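Local coordinates for putative diflavin flavoprotein A 3 (Synechocystis sp., PDB 6H0C), which probably passes electrons from NADH to oxygen and reduces it to water, this chain being its flavodiiron core of metallo-hydrolase and flavodoxin-like parts, at residues 205-210 with 246-251. Residues are numbered along the deposited sequence; the frame is centred on the assembly and turned at random.
Sequences PAAAQV and QWLSEQ
Leu248 holds CG anti to its carbonyl carbon, and chi2 near 163° sets CD1 anti to CA, which leaves CD2 as the branch lying against Ala207, while Val210 turns CG1 anti to its backbone N (chi1 171°) and presents that methyl to the same leucine. CD2 of Leu248 is thus shared by two residues one helical turn apart. It lies in van der Waals contact 3.4 Å from the carbonyl O of Ala207 and 4.2 Å from CB of Ala207, and Val210 CG1 approaches this CD2 to 3.8 Å. The other leucine methyl, CD1, also meets Val210 CG1, at 4.0 Å, and the two branched side chains cross at about a right angle. One turn further along the second helix, Gln251 contributes its aliphatic base: its CB packs against CB of Ala207 at 4.0 Å. The small alanine lets the backbones come close here, with CA of Ala207 5.6 Å from CA of Leu248. Ala206 occupies the N-cap position of helix 207-217, and its carbonyl O accepts the N-H of Val210, fixing the first turn that offers Ala207 and Val210 to helix 237-253. This second helix leads from the metallo-hydrolase part of the chain to strand 257-262 of the flavodoxin-like part. Pro205 and Gln251 also touch flavodoxin-like helix 268-281, through Ala277 and Thr281 respectively, so the packing sits beside the junction of the two parts. The 176 Å² of buried surface comes from methyl and methylene contacts and from a leucine methyl laid on the backbone of Ala207; with no hydrogen bond or salt bridge between the segments, the contact is held by apolar burial and van der Waals packing.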
ATOM      1  N   PRO A 205      -4.385  -8.479  -4.141  1.00 27.51           N
ATOM      2  CA  PRO A 205      -5.707  -7.854  -4.332  1.00 23.01           C
ATOM      3  C   PRO A 205      -5.676  -6.741  -5.364  1.00 26.62           C
ATOM      4  O   PRO A 205      -6.721  -6.183  -5.688  1.00 25.50           O
ATOM      5  CB  PRO A 205      -6.038  -7.285  -2.949  1.00 23.63           C
ATOM      6  CG  PRO A 205      -5.141  -8.035  -1.992  1.00 24.52           C
ATOM      7  CD  PRO A 205      -3.872  -8.259  -2.776  1.00 26.19           C
ATOM      8  N   ALA A 206      -4.486  -6.423  -5.867  1.00 27.28           N
ATOM      9  CA  ALA A 206      -4.319  -5.387  -6.883  1.00 28.37           C
ATOM     10  C   ALA A 206      -3.593  -5.937  -8.115  1.00 30.63           C
ATOM     11  O   ALA A 206      -2.800  -5.231  -8.745  1.00 29.26           O
ATOM     12  CB  ALA A 206      -3.553  -4.199  -6.303  1.00 24.98           C
ATOM     13  N   ALA A 207      -3.881  -7.189  -8.461  1.00 25.96           N
ATOM     14  CA  ALA A 207      -3.105  -7.915  -9.465  1.00 24.97           C
ATOM     15  C   ALA A 207      -3.010  -7.194 -10.815  1.00 27.32           C
ATOM     16  O   ALA A 207      -1.945  -7.152 -11.434  1.00 31.88           O
ATOM     17  CB  ALA A 207      -3.691  -9.302  -9.657  1.00 28.68           C
ATOM     18  N   ALA A 208      -4.117  -6.624 -11.272  1.00 27.62           N
ATOM     19  CA  ALA A 208      -4.119  -5.954 -12.565  1.00 30.62           C
ATOM     20  C   ALA A 208      -3.295  -4.657 -12.542  1.00 30.95           C
ATOM     21  O   ALA A 208      -2.539  -4.378 -13.482  1.00 29.04           O
ATOM     22  CB  ALA A 208      -5.548  -5.674 -13.010  1.00 31.53           C
ATOM     23  N   GLN A 209      -3.438  -3.870 -11.473  1.00 26.84           N
ATOM     24  CA  GLN A 209      -2.702  -2.605 -11.365  1.00 27.42           C
ATOM     25  C   GLN A 209      -1.211  -2.862 -11.159  1.00 29.43           C
ATOM     26  O   GLN A 209      -0.367  -2.112 -11.663  1.00 30.59           O
ATOM     27  CB  GLN A 209      -3.241  -1.730 -10.223  1.00 25.59           C
ATOM     28  CG  GLN A 209      -4.706  -1.331 -10.345  1.00 28.89           C
ATOM     29  CD  GLN A 209      -5.642  -2.348  -9.693  1.00 43.93           C
ATOM     30  OE1 GLN A 209      -5.390  -3.563  -9.722  1.00 42.29           O
ATOM     31  NE2 GLN A 209      -6.724  -1.854  -9.094  1.00 48.94           N
ATOM     32  N   VAL A 210      -0.889  -3.920 -10.419  1.00 25.64           N
ATOM     33  CA  VAL A 210       0.509  -4.261 -10.181  1.00 26.40           C
ATOM     34  C   VAL A 210       1.166  -4.755 -11.483  1.00 25.99           C
ATOM     35  O   VAL A 210       2.333  -4.447 -11.760  1.00 26.07           O
ATOM     36  CB  VAL A 210       0.647  -5.308  -9.049  1.00 24.36           C
ATOM     37  CG1 VAL A 210       2.084  -5.820  -8.949  1.00 22.46           C
ATOM     38  CG2 VAL A 210       0.204  -4.691  -7.721  1.00 21.06           C
ATOM     39  N   GLN A 246       4.788 -14.562 -12.438  1.00 35.84           N
ATOM     40  CA  GLN A 246       4.096 -15.838 -12.288  1.00 35.87           C
ATOM     41  C   GLN A 246       2.944 -15.729 -11.282  1.00 36.69           C
ATOM     42  O   GLN A 246       1.823 -16.186 -11.548  1.00 33.91           O
ATOM     43  CB  GLN A 246       5.075 -16.923 -11.858  1.00 34.88           C
ATOM     44  CG  GLN A 246       4.427 -18.265 -11.634  1.00 50.86           C
ATOM     45  CD  GLN A 246       5.304 -19.188 -10.814  1.00 63.57           C
ATOM     46  OE1 GLN A 246       6.524 -19.019 -10.760  1.00 68.51           O
ATOM     47  NE2 GLN A 246       4.685 -20.162 -10.155  1.00 64.92           N
ATOM     48  N   TRP A 247       3.220 -15.113 -10.135  1.00 29.55           N
ATOM     49  CA  TRP A 247       2.191 -14.926  -9.114  1.00 30.54           C
ATOM     50  C   TRP A 247       1.028 -14.067  -9.620  1.00 28.97           C
ATOM     51  O   TRP A 247      -0.134 -14.375  -9.366  1.00 29.69           O
ATOM     52  CB  TRP A 247       2.796 -14.299  -7.856  1.00 30.10           C
ATOM     53  CG  TRP A 247       3.867 -15.127  -7.266  1.00 26.50           C
ATOM     54  CD1 TRP A 247       4.068 -16.457  -7.464  1.00 27.49           C
ATOM     55  CD2 TRP A 247       4.907 -14.685  -6.391  1.00 28.02           C
ATOM     56  NE1 TRP A 247       5.166 -16.878  -6.757  1.00 29.90           N
ATOM     57  CE2 TRP A 247       5.702 -15.805  -6.089  1.00 30.43           C
ATOM     58  CE3 TRP A 247       5.243 -13.445  -5.827  1.00 30.92           C
ATOM     59  CZ2 TRP A 247       6.809 -15.733  -5.248  1.00 30.01           C
ATOM     60  CZ3 TRP A 247       6.348 -13.370  -4.988  1.00 27.17           C
ATOM     61  CH2 TRP A 247       7.117 -14.507  -4.710  1.00 26.93           C
ATOM     62  N   LEU A 248       1.345 -12.986 -10.326  1.00 26.91           N
ATOM     63  CA  LEU A 248       0.317 -12.144 -10.922  1.00 25.04           C
ATOM     64  C   LEU A 248      -0.527 -12.946 -11.916  1.00 34.68           C
ATOM     65  O   LEU A 248      -1.759 -12.840 -11.956  1.00 31.54           O
ATOM     66  CB  LEU A 248       0.953 -10.943 -11.612  1.00 24.89           C
ATOM     67  CG  LEU A 248       1.568  -9.908 -10.675  1.00 27.35           C
ATOM     68  CD1 LEU A 248       2.527  -8.976 -11.423  1.00 24.80           C
ATOM     69  CD2 LEU A 248       0.460  -9.117 -10.004  1.00 27.75           C
ATOM     70  N   SER A 249       0.151 -13.760 -12.715  1.00 36.20           N
ATOM     71  CA  SER A 249      -0.527 -14.611 -13.670  1.00 39.29           C
ATOM     72  C   SER A 249      -1.481 -15.556 -12.968  1.00 36.04           C
ATOM     73  O   SER A 249      -2.605 -15.745 -13.425  1.00 34.19           O
ATOM     74  CB  SER A 249       0.480 -15.403 -14.497  1.00 46.50           C
ATOM     75  OG  SER A 249       1.294 -14.529 -15.262  1.00 55.67           O
ATOM     76  N   GLU A 250      -1.058 -16.152 -11.857  1.00 32.05           N
ATOM     77  CA  GLU A 250      -1.936 -17.136 -11.236  1.00 34.51           C
ATOM     78  C   GLU A 250      -3.116 -16.476 -10.541  1.00 36.18           C
ATOM     79  O   GLU A 250      -4.194 -17.057 -10.492  1.00 35.95           O
ATOM     80  CB  GLU A 250      -1.186 -18.045 -10.267  1.00 39.93           C
ATOM     81  CG  GLU A 250      -0.165 -17.412  -9.379  1.00 57.68           C
ATOM     82  CD  GLU A 250       0.658 -18.470  -8.653  1.00 64.38           C
ATOM     83  OE1 GLU A 250       1.368 -19.247  -9.340  1.00 55.85           O
ATOM     84  OE2 GLU A 250       0.570 -18.537  -7.405  1.00 66.54           O
ATOM     85  N   GLN A 251      -2.932 -15.258 -10.037  1.00 34.27           N
ATOM     86  CA  GLN A 251      -4.039 -14.540  -9.416  1.00 28.51           C
ATOM     87  C   GLN A 251      -5.139 -14.257 -10.434  1.00 34.88           C
ATOM     88  O   GLN A 251      -6.314 -14.511 -10.182  1.00 37.93           O
ATOM     89  CB  GLN A 251      -3.560 -13.229  -8.783  1.00 25.02           C
ATOM     90  CG  GLN A 251      -2.782 -13.414  -7.475  1.00 26.06           C
ATOM     91  CD  GLN A 251      -3.577 -14.158  -6.413  1.00 32.41           C
ATOM     92  OE1 GLN A 251      -4.741 -13.857  -6.164  1.00 36.70           O
ATOM     93  NE2 GLN A 251      -2.951 -15.145  -5.790  1.00 34.36           N
TER